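Local coordinates for protein flavocytochrome C3 fumarate reductase (Shewanella frigidimarina, PDB 1QO8) that catalyses the essentially one-way reduction of fumarate to succinate in vitro, using FAD and four covalently bound haems, and may take part in electron transport to ferric iron, at residues G379-N384 / I391-T396; M435-D440 / K447-K452; N464-V467 / T473-G476. All coordinates share one frame; numbering follows the deposited sequence.

Contact 1: residues G379-N384 / I391-T396; sequences GAVMVN and ISELTT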
ATOM      1  N   GLY A 379      23.011  -5.331 -31.317  1.00 35.28           N
ATOM      2  CA  GLY A 379      22.466  -5.234 -32.640  1.00 31.89           C
ATOM      3  C   GLY A 379      21.019  -5.536 -32.918  1.00 34.58           C
ATOM      4  O   GLY A 379      20.538  -5.345 -34.024  1.00 34.10           O
ATOM      5  N   ALA A 380      20.341  -6.260 -31.944  1.00 33.05           N
ATOM      6  CA  ALA A 380      19.057  -6.806 -32.345  1.00 34.70           C
ATOM      7  C   ALA A 380      18.063  -5.632 -32.478  1.00 34.60           C
ATOM      8  O   ALA A 380      18.219  -4.615 -31.873  1.00 31.86           O
ATOM      9  CB  ALA A 380      18.549  -7.770 -31.281  1.00 35.99           C
ATOM     10  N   VAL A 381      17.022  -5.903 -33.204  1.00 35.81           N
ATOM     11  CA  VAL A 381      15.874  -5.101 -33.456  1.00 40.32           C
ATOM     12  C   VAL A 381      14.681  -5.582 -32.573  1.00 40.90           C
ATOM     13  O   VAL A 381      14.640  -6.770 -32.296  1.00 38.76           O
ATOM     14  CB  VAL A 381      15.510  -5.300 -34.939  1.00 37.66           C
ATOM     15  CG1 VAL A 381      14.200  -4.662 -35.389  1.00 37.47           C
ATOM     16  CG2 VAL A 381      16.659  -4.727 -35.796  1.00 42.14           C
ATOM     17  N   MET A 382      13.782  -4.642 -32.238  1.00 41.49           N
ATOM     18  CA  MET A 382      12.577  -4.972 -31.489  1.00 42.70           C
ATOM     19  C   MET A 382      11.361  -4.520 -32.278  1.00 42.33           C
ATOM     20  O   MET A 382      11.297  -3.367 -32.676  1.00 39.78           O
ATOM     21  CB  MET A 382      12.610  -4.343 -30.085  1.00 41.82           C
ATOM     22  CG  MET A 382      11.459  -4.882 -29.187  1.00 40.35           C
ATOM     23  SD  MET A 382      11.703  -4.346 -27.475  1.00 40.10           S
ATOM     24  CE  MET A 382      11.775  -2.572 -27.622  1.00 40.19           C
ATOM     25  N   VAL A 383      10.465  -5.480 -32.442  1.00 37.40           N
ATOM     26  CA  VAL A 383       9.305  -5.373 -33.306  1.00 41.61           C
ATOM     27  C   VAL A 383       8.035  -5.826 -32.539  1.00 43.10           C
ATOM     28  O   VAL A 383       8.119  -6.638 -31.588  1.00 40.96           O
ATOM     29  CB  VAL A 383       9.763  -6.250 -34.463  1.00 44.20           C
ATOM     30  CG1 VAL A 383       9.021  -7.490 -34.799  1.00 42.42           C
ATOM     31  CG2 VAL A 383      10.239  -5.440 -35.667  1.00 43.08           C
ATOM     32  N   ASN A 384       6.904  -5.248 -32.895  1.00 42.09           N
ATOM     33  CA  ASN A 384       5.671  -5.615 -32.156  1.00 44.70           C
ATOM     34  C   ASN A 384       5.080  -6.871 -32.770  1.00 45.23           C
ATOM     35  O   ASN A 384       5.738  -7.463 -33.659  1.00 42.90           O
ATOM     36  CB  ASN A 384       4.714  -4.440 -32.121  1.00 41.98           C
ATOM     37  CG  ASN A 384       4.144  -4.090 -33.478  1.00 47.81           C
ATOM     38  OD1 ASN A 384       4.281  -4.790 -34.512  1.00 45.37           O
ATOM     39  ND2 ASN A 384       3.475  -2.944 -33.383  1.00 47.00           N
ATOM     40  N   ILE A 391      10.017   1.886 -31.239  1.00 41.54           N
ATOM     41  CA  ILE A 391      10.836   2.672 -30.316  1.00 40.35           C
ATOM     42  C   ILE A 391      12.296   2.286 -30.610  1.00 41.17           C
ATOM     43  O   ILE A 391      12.529   1.258 -31.247  1.00 41.79           O
ATOM     44  CB  ILE A 391      10.497   2.526 -28.831  1.00 40.16           C
ATOM     45  CG1 ILE A 391      11.233   3.658 -28.103  1.00 44.19           C
ATOM     46  CG2 ILE A 391      10.812   1.180 -28.182  1.00 37.02           C
ATOM     47  CD1 ILE A 391      10.654   4.037 -26.737  1.00 44.78           C
ATOM     48  N   SER A 392      13.211   3.196 -30.307  1.00 39.88           N
ATOM     49  CA  SER A 392      14.599   2.801 -30.402  1.00 41.50           C
ATOM     50  C   SER A 392      14.941   1.650 -29.429  1.00 37.61           C
ATOM     51  O   SER A 392      14.637   1.800 -28.244  1.00 36.20           O
ATOM     52  CB  SER A 392      15.492   3.968 -30.058  1.00 42.77           C
ATOM     53  OG  SER A 392      16.872   3.591 -29.941  1.00 43.60           O
ATOM     54  N   GLU A 393      15.754   0.717 -29.917  1.00 38.25           N
ATOM     55  CA  GLU A 393      16.094  -0.446 -29.051  1.00 37.31           C
ATOM     56  C   GLU A 393      17.098  -0.033 -28.017  1.00 40.60           C
ATOM     57  O   GLU A 393      17.358  -0.751 -27.047  1.00 40.14           O
ATOM     58  CB  GLU A 393      16.569  -1.554 -29.922  1.00 36.54           C
ATOM     59  CG  GLU A 393      15.489  -2.166 -30.810  1.00 38.38           C
ATOM     60  CD  GLU A 393      15.313  -1.408 -32.137  1.00 43.09           C
ATOM     61  OE1 GLU A 393      15.942  -0.326 -32.284  1.00 40.04           O
ATOM     62  OE2 GLU A 393      14.574  -1.939 -32.990  1.00 40.24           O
ATOM     63  N   LEU A 394      17.789   1.114 -28.233  1.00 40.58           N
ATOM     64  CA  LEU A 394      18.645   1.643 -27.172  1.00 41.50           C
ATOM     65  C   LEU A 394      17.983   2.681 -26.270  1.00 42.61           C
ATOM     66  O   LEU A 394      18.785   3.292 -25.549  1.00 44.64           O
ATOM     67  CB  LEU A 394      19.917   2.259 -27.820  1.00 41.48           C
ATOM     68  CG  LEU A 394      20.583   1.394 -28.879  1.00 44.38           C
ATOM     69  CD1 LEU A 394      21.840   2.080 -29.452  1.00 41.15           C
ATOM     70  CD2 LEU A 394      20.945  -0.035 -28.397  1.00 44.27           C
ATOM     71  N   THR A 395      16.659   2.845 -26.128  1.00 44.37           N
ATOM     72  CA  THR A 395      16.145   3.690 -25.096  1.00 45.99           C
ATOM     73  C   THR A 395      16.493   3.185 -23.676  1.00 45.70           C
ATOM     74  O   THR A 395      17.068   2.119 -23.500  1.00 44.93           O
ATOM     75  CB  THR A 395      14.615   3.725 -24.976  1.00 52.07           C
ATOM     76  OG1 THR A 395      13.957   2.718 -25.751  1.00 59.76           O
ATOM     77  CG2 THR A 395      14.019   5.064 -24.986  1.00 48.89           C
ATOM     78  N   THR A 396      16.019   3.935 -22.678  1.00 43.72           N
ATOM     79  CA  THR A 396      16.204   3.539 -21.289  1.00 45.52           C
ATOM     80  C   THR A 396      15.255   2.374 -21.016  1.00 41.66           C
ATOM     81  O   THR A 396      14.234   2.217 -21.696  1.00 39.04           O
ATOM     82  CB  THR A 396      15.796   4.680 -20.309  1.00 44.75           C
ATOM     83  OG1 THR A 396      14.404   4.895 -20.684  1.00 45.92           O
ATOM     84  CG2 THR A 396      16.497   6.018 -20.579  1.00 48.66           C
TER
HETATM   85  O   HOH W   1      11.070  -1.043 -31.499  1.00 39.84           O
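M382, on the strand 381-383, and E393, in the loop 391-396, bring their CA atoms to 6.2 Å, the nearest backbone approach between the two segments. The side chain of E393 makes the direct polar link: OE2 accepts the backbone N-H of M382 at 2.9 Å from M382 N. The N-H...O angle of 170° makes this bond almost straight, and the oxygen uses its anti lone pair, turned away from OE1. E393 CG lies alongside M382, 3.7 Å from M382 CB, and the bend at chi2 (86°) turns the carboxylate so that OE2 meets M382 N. V381 flanks the same oxygen, with its CG1 3.6 Å from E393 OE2. Further along, M382 runs out extended with CG anti to the backbone N (chi1 -170°), then turns at chi3, so that its CE touches I391 CG2 at 3.9 Å; the two side chains lie side by side. Water 1 adds a backbone bridge, donating to M382 O at 2.6 Å and to I391 O at 2.7 Å. Within the loop, a type I turn from S392 to T395 is tied by T395 OG1, which donates to S392 O at 2.7 Å. The other carboxylate oxygen, E393 OE1, forms a salt bridge with R389, and the backbone O of E393 accepts from R376. One buried carboxylate therefore serves both a strand amide and an arginine, an arrangement likely to favour its ionised form and to fix the rotation of the group against the strand.

Contact 2: residues M435-D440 / K447-K452; sequences MLYKGD and KSTGMK
A strand-to-helix connection brings Y437, on strand 437-439, against S448 and T449, where helix 442-448 comes to its end. The CA atoms of Y437 and S448 lie 6.9 Å apart, and the shared interface is small, 154 Å² summed over both sides. Y437 gives the largest single share, and most of the strand's side. T449 CG2 reaches the base of the tyrosine side chain, 3.7 Å from Y437 CB and 3.8 Å from Y437 CD2, and the two side chains slide past each other in opposite directions. Farther out on the same side of the ring, Y437 CE2 lies 3.6 Å from the carbonyl oxygen of S448, an oblique approach by an aromatic C-H carbon. The methyl of T449 is anti to its carbonyl carbon, which leaves OG1 (chi1 58°) for bonds back into the helix, to L445 O and A446 O. S448 OG similarly bonds to Q444 O. Y437 also meets, edge-to-face, W413 of strand 412-417 in the same sheet, which T449 touches too. A serine in place of Y437 would probably lose the apolar support under T449 CG2 and leave W413 without its ring partner, opening a gap beside the helix end. G450 N to K447 O, at 3.3 Å, is one of two bonds back into the last turn that, with positive phi (63°), make a Schellman motif: a classic helix stop, whose last residues pack on the preceding strand's tyrosine.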
ATOM      1  N   MET A 435      14.303 -20.978 -26.697  1.00 43.30           N
ATOM      2  CA  MET A 435      13.549 -19.704 -26.725  1.00 45.61           C
ATOM      3  C   MET A 435      13.447 -18.996 -28.065  1.00 46.34           C
ATOM      4  O   MET A 435      12.609 -18.083 -28.310  1.00 43.76           O
ATOM      5  CB  MET A 435      14.270 -18.831 -25.677  1.00 46.62           C
ATOM      6  CG  MET A 435      13.917 -19.381 -24.244  1.00 48.00           C
ATOM      7  SD  MET A 435      15.054 -18.422 -23.156  1.00 52.18           S
ATOM      8  CE  MET A 435      14.217 -16.809 -23.163  1.00 55.49           C
ATOM      9  N   LEU A 436      14.295 -19.437 -29.010  1.00 42.85           N
ATOM     10  CA  LEU A 436      14.289 -18.687 -30.311  1.00 41.34           C
ATOM     11  C   LEU A 436      13.387 -19.317 -31.330  1.00 42.26           C
ATOM     12  O   LEU A 436      13.580 -20.524 -31.651  1.00 44.58           O
ATOM     13  CB  LEU A 436      15.712 -18.725 -30.891  1.00 38.41           C
ATOM     14  CG  LEU A 436      16.792 -18.145 -29.987  1.00 38.91           C
ATOM     15  CD1 LEU A 436      18.043 -18.021 -30.830  1.00 38.61           C
ATOM     16  CD2 LEU A 436      16.262 -16.860 -29.295  1.00 36.27           C
ATOM     17  N   TYR A 437      12.490 -18.554 -31.931  1.00 41.48           N
ATOM     18  CA  TYR A 437      11.872 -18.932 -33.191  1.00 43.56           C
ATOM     19  C   TYR A 437      12.864 -18.691 -34.341  1.00 46.36           C
ATOM     20  O   TYR A 437      13.707 -17.792 -34.200  1.00 41.89           O
ATOM     21  CB  TYR A 437      10.655 -18.035 -33.447  1.00 44.00           C
ATOM     22  CG  TYR A 437       9.489 -18.354 -32.508  1.00 46.07           C
ATOM     23  CD1 TYR A 437       9.521 -18.078 -31.165  1.00 45.55           C
ATOM     24  CD2 TYR A 437       8.334 -18.923 -33.054  1.00 49.17           C
ATOM     25  CE1 TYR A 437       8.440 -18.349 -30.326  1.00 51.25           C
ATOM     26  CE2 TYR A 437       7.238 -19.226 -32.244  1.00 52.14           C
ATOM     27  CZ  TYR A 437       7.315 -18.948 -30.902  1.00 54.53           C
ATOM     28  OH  TYR A 437       6.206 -19.258 -30.125  1.00 60.44           O
ATOM     29  N   LYS A 438      12.761 -19.431 -35.442  1.00 46.67           N
ATOM     30  CA  LYS A 438      13.755 -19.183 -36.492  1.00 51.45           C
ATOM     31  C   LYS A 438      13.187 -19.468 -37.864  1.00 52.29           C
ATOM     32  O   LYS A 438      12.162 -20.110 -37.935  1.00 54.73           O
ATOM     33  CB  LYS A 438      15.047 -19.938 -36.328  1.00 54.01           C
ATOM     34  CG  LYS A 438      14.962 -21.425 -36.199  1.00 57.53           C
ATOM     35  CD  LYS A 438      16.308 -21.980 -35.679  1.00 62.04           C
ATOM     36  CE  LYS A 438      16.496 -21.578 -34.213  1.00 63.00           C
ATOM     37  NZ  LYS A 438      17.119 -22.669 -33.399  1.00 62.78           N
ATOM     38  N   GLY A 439      13.734 -18.824 -38.874  1.00 52.75           N
ATOM     39  CA  GLY A 439      13.179 -18.998 -40.238  1.00 54.05           C
ATOM     40  C   GLY A 439      14.467 -18.956 -41.120  1.00 55.25           C
ATOM     41  O   GLY A 439      15.392 -18.185 -40.847  1.00 50.47           O
ATOM     42  N   ASP A 440      14.430 -19.805 -42.157  1.00 53.77           N
ATOM     43  CA  ASP A 440      15.452 -19.669 -43.182  1.00 56.15           C
ATOM     44  C   ASP A 440      15.351 -18.349 -43.895  1.00 53.62           C
ATOM     45  O   ASP A 440      16.370 -17.931 -44.407  1.00 51.29           O
ATOM     46  CB  ASP A 440      15.492 -20.863 -44.172  1.00 61.81           C
ATOM     47  CG  ASP A 440      16.212 -21.993 -43.422  1.00 68.18           C
ATOM     48  OD1 ASP A 440      16.490 -21.938 -42.201  1.00 70.14           O
ATOM     49  OD2 ASP A 440      16.549 -23.024 -44.045  1.00 72.82           O
ATOM     50  N   LYS A 447       6.002 -16.057 -40.424  1.00 55.87           N
ATOM     51  CA  LYS A 447       4.916 -17.018 -40.342  1.00 58.39           C
ATOM     52  C   LYS A 447       5.026 -17.815 -39.060  1.00 56.57           C
ATOM     53  O   LYS A 447       4.029 -17.873 -38.362  1.00 55.85           O
ATOM     54  CB  LYS A 447       4.837 -17.959 -41.555  1.00 60.50           C
ATOM     55  CG  LYS A 447       4.098 -17.202 -42.682  1.00 64.93           C
ATOM     56  CD  LYS A 447       4.778 -17.456 -44.018  1.00 68.90           C
ATOM     57  CE  LYS A 447       3.775 -17.775 -45.119  1.00 71.16           C
ATOM     58  NZ  LYS A 447       4.335 -17.352 -46.454  1.00 73.41           N
ATOM     59  N   SER A 448       6.215 -18.278 -38.694  1.00 56.11           N
ATOM     60  CA  SER A 448       6.376 -18.897 -37.374  1.00 55.51           C
ATOM     61  C   SER A 448       5.910 -18.043 -36.205  1.00 52.69           C
ATOM     62  O   SER A 448       5.341 -18.560 -35.242  1.00 50.88           O
ATOM     63  CB  SER A 448       7.858 -19.256 -37.194  1.00 58.17           C
ATOM     64  OG  SER A 448       8.137 -20.051 -38.356  1.00 66.29           O
ATOM     65  N   THR A 449       6.197 -16.752 -36.186  1.00 51.42           N
ATOM     66  CA  THR A 449       5.841 -15.911 -35.021  1.00 49.98           C
ATOM     67  C   THR A 449       4.526 -15.234 -35.130  1.00 47.92           C
ATOM     68  O   THR A 449       4.206 -14.320 -34.344  1.00 51.87           O
ATOM     69  CB  THR A 449       6.974 -14.835 -34.925  1.00 47.84           C
ATOM     70  OG1 THR A 449       6.972 -14.152 -36.183  1.00 46.66           O
ATOM     71  CG2 THR A 449       8.295 -15.549 -34.717  1.00 47.05           C
ATOM     72  N   GLY A 450       3.733 -15.481 -36.172  1.00 48.52           N
ATOM     73  CA  GLY A 450       2.533 -14.664 -36.398  1.00 47.18           C
ATOM     74  C   GLY A 450       2.754 -13.194 -36.670  1.00 49.86           C
ATOM     75  O   GLY A 450       1.819 -12.368 -36.471  1.00 49.10           O
ATOM     76  N   MET A 451       3.889 -12.721 -37.209  1.00 47.94           N
ATOM     77  CA  MET A 451       3.929 -11.320 -37.669  1.00 48.94           C
ATOM     78  C   MET A 451       3.301 -11.213 -39.055  1.00 50.50           C
ATOM     79  O   MET A 451       3.220 -12.241 -39.774  1.00 52.87           O
ATOM     80  CB  MET A 451       5.394 -10.843 -37.666  1.00 47.11           C
ATOM     81  CG  MET A 451       6.017 -10.802 -36.266  1.00 46.69           C
ATOM     82  SD  MET A 451       7.736 -10.293 -36.364  1.00 49.00           S
ATOM     83  CE  MET A 451       8.675 -11.409 -35.392  1.00 47.62           C
ATOM     84  N   LYS A 452       2.929 -10.028 -39.474  1.00 52.74           N
ATOM     85  CA  LYS A 452       2.519  -9.797 -40.887  1.00 55.41           C
ATOM     86  C   LYS A 452       3.748  -9.915 -41.781  1.00 54.83           C
ATOM     87  O   LYS A 452       4.732  -9.202 -41.547  1.00 55.08           O
ATOM     88  CB  LYS A 452       1.913  -8.413 -41.033  1.00 55.45           C
ATOM     89  CG  LYS A 452       0.672  -8.180 -40.147  1.00 59.41           C
ATOM     90  CD  LYS A 452      -0.135  -7.022 -40.707  1.00 63.38           C
ATOM     91  CE  LYS A 452      -1.229  -6.479 -39.794  1.00 68.22           C
ATOM     92  NZ  LYS A 452      -1.686  -5.082 -40.071  1.00 71.66           N
TER

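Contact 3: residues N464-V467 / T473-G476; sequences NGYV and TAFG
T473 OG1 is the polar atom nearest the Y466 ring, 3.2 Å from Y466 CE1 and 3.5 Å from Y466 OH; neither separation is taken here as a hydrogen bond. Its chi1 of 47° sets OG1 between the backbone N and the carbonyl carbon, and there the hydroxyl stands beside the CE1 rim, raised from the ring plane, while the two side chains cross at about a right angle. The backbone amide nitrogen of T473 stands over one face of the tyrosine, 3.9 Å above the plane and displaced toward the rim. A474 approaches on that same side of the ring: its N is 3.8 Å from Y466 OH, in an oblique position, and its CB is 4.1 Å from Y466 CE2. All four groups lie on one side of the ring plane, but only T473 N stands over the face.

Y466 reaches this place from helix 453-469. Its CG is anti to the carbonyl carbon (chi1 -48°), which swings the ring off the helix toward the chain that has just turned back after the helix end. The CA atoms of Y466 and T473 remain 7.4 Å apart, so the side chain spans most of the distance, and the total buried area is only 130 Å². Around the ring, R389, D472 and M480 also touch Y466. D472 OD1 accepts from F475 N, spanning T473 and A474.

The evidence is therefore for attachment by shape rather than by strong bonds. At this surface position the loop is held against the helix probably by packing on one side of the tyrosine ring, so that van der Waals contact, more than any polar bond between the two segments, is likely to account for the attachment.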
ATOM      1  N   ASN A 464      17.597  -2.259 -42.594  1.00 38.49           N
ATOM      2  CA  ASN A 464      18.874  -2.441 -43.305  1.00 43.67           C
ATOM      3  C   ASN A 464      19.354  -1.150 -43.997  1.00 46.72           C
ATOM      4  O   ASN A 464      20.546  -0.814 -43.971  1.00 45.19           O
ATOM      5  CB  ASN A 464      18.762  -3.568 -44.367  1.00 45.05           C
ATOM      6  CG  ASN A 464      18.568  -4.937 -43.656  1.00 45.60           C
ATOM      7  OD1 ASN A 464      18.859  -5.056 -42.449  1.00 45.40           O
ATOM      8  ND2 ASN A 464      18.055  -5.945 -44.368  1.00 43.30           N
ATOM      9  N   GLY A 465      18.417  -0.326 -44.488  1.00 48.26           N
ATOM     10  CA  GLY A 465      18.771   0.984 -45.065  1.00 47.20           C
ATOM     11  C   GLY A 465      19.207   1.901 -43.942  1.00 49.41           C
ATOM     12  O   GLY A 465      20.086   2.727 -44.180  1.00 49.28           O
ATOM     13  N   TYR A 466      18.642   1.785 -42.713  1.00 48.32           N
ATOM     14  CA  TYR A 466      19.156   2.593 -41.622  1.00 46.73           C
ATOM     15  C   TYR A 466      20.547   2.102 -41.259  1.00 46.61           C
ATOM     16  O   TYR A 466      21.324   2.909 -40.723  1.00 43.46           O
ATOM     17  CB  TYR A 466      18.296   2.690 -40.350  1.00 44.34           C
ATOM     18  CG  TYR A 466      16.832   3.004 -40.594  1.00 47.87           C
ATOM     19  CD1 TYR A 466      16.516   3.880 -41.670  1.00 48.60           C
ATOM     20  CD2 TYR A 466      15.790   2.474 -39.833  1.00 47.66           C
ATOM     21  CE1 TYR A 466      15.218   4.172 -41.984  1.00 47.98           C
ATOM     22  CE2 TYR A 466      14.470   2.765 -40.115  1.00 48.88           C
ATOM     23  CZ  TYR A 466      14.206   3.635 -41.198  1.00 50.78           C
ATOM     24  OH  TYR A 466      12.906   3.927 -41.527  1.00 45.71           O
ATOM     25  N   VAL A 467      20.860   0.786 -41.527  1.00 46.51           N
ATOM     26  CA  VAL A 467      22.247   0.527 -41.104  1.00 44.95           C
ATOM     27  C   VAL A 467      23.178   1.045 -42.253  1.00 45.61           C
ATOM     28  O   VAL A 467      24.248   1.485 -41.873  1.00 43.57           O
ATOM     29  CB  VAL A 467      22.579  -0.777 -40.467  1.00 45.72           C
ATOM     30  CG1 VAL A 467      21.384  -1.713 -40.044  1.00 44.87           C
ATOM     31  CG2 VAL A 467      23.727  -1.561 -41.046  1.00 42.75           C
ATOM     32  N   THR A 473      15.693   7.003 -39.300  1.00 49.46           N
ATOM     33  CA  THR A 473      14.682   8.052 -39.406  1.00 53.41           C
ATOM     34  C   THR A 473      13.364   7.682 -38.714  1.00 53.88           C
ATOM     35  O   THR A 473      12.668   8.624 -38.317  1.00 54.03           O
ATOM     36  CB  THR A 473      14.413   8.325 -40.900  1.00 54.80           C
ATOM     37  OG1 THR A 473      14.219   7.170 -41.677  1.00 54.88           O
ATOM     38  CG2 THR A 473      15.649   9.005 -41.550  1.00 59.19           C
ATOM     39  N   ALA A 474      13.022   6.373 -38.623  1.00 49.35           N
ATOM     40  CA  ALA A 474      11.873   6.046 -37.725  1.00 47.86           C
ATOM     41  C   ALA A 474      12.087   6.454 -36.296  1.00 45.64           C
ATOM     42  O   ALA A 474      11.231   7.130 -35.673  1.00 44.83           O
ATOM     43  CB  ALA A 474      11.500   4.585 -37.875  1.00 44.35           C
ATOM     44  N   PHE A 475      13.195   6.027 -35.615  1.00 44.29           N
ATOM     45  CA  PHE A 475      13.260   6.141 -34.185  1.00 44.66           C
ATOM     46  C   PHE A 475      14.538   6.690 -33.608  1.00 44.74           C
ATOM     47  O   PHE A 475      14.584   6.799 -32.354  1.00 45.32           O
ATOM     48  CB  PHE A 475      12.929   4.781 -33.440  1.00 43.59           C
ATOM     49  CG  PHE A 475      11.515   4.359 -33.749  1.00 43.82           C
ATOM     50  CD1 PHE A 475      10.457   5.028 -33.133  1.00 43.42           C
ATOM     51  CD2 PHE A 475      11.236   3.435 -34.706  1.00 40.23           C
ATOM     52  CE1 PHE A 475       9.136   4.705 -33.430  1.00 43.93           C
ATOM     53  CE2 PHE A 475       9.938   3.080 -35.007  1.00 44.84           C
ATOM     54  CZ  PHE A 475       8.857   3.756 -34.406  1.00 43.66           C
ATOM     55  N   GLY A 476      15.549   7.075 -34.403  1.00 45.52           N
ATOM     56  CA  GLY A 476      16.667   7.765 -33.736  1.00 43.71           C
ATOM     57  C   GLY A 476      17.677   6.805 -33.148  1.00 47.78           C
ATOM     58  O   GLY A 476      18.540   7.283 -32.394  1.00 49.15           O
TER

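The contacts follow one another along the chain, each closing before the next opens, and all belong to the part of the protein assigned to the FAD-binding domain family. Contacts 1 and 2 reach the same mixed sheet, with centres about 18 Å apart, and meet where V383 CG1 packs on M451 SD at 3.5 Å. Contacts 1 and 3 are closer, about 11 Å between centres, joined by F475 CB against S392 N at 3.5 Å. Contacts 2 and 3 do not touch, their nearest atoms being about 12 Å apart, but helices 442-448 and 453-469 link them in sequence. Together they probably belong to the capping domain whose position distinguishes the open conformation, with contact 1 nearest the residues thought, from relatives, to bind the substrate (E393 to E373 about 9 Å between side chains).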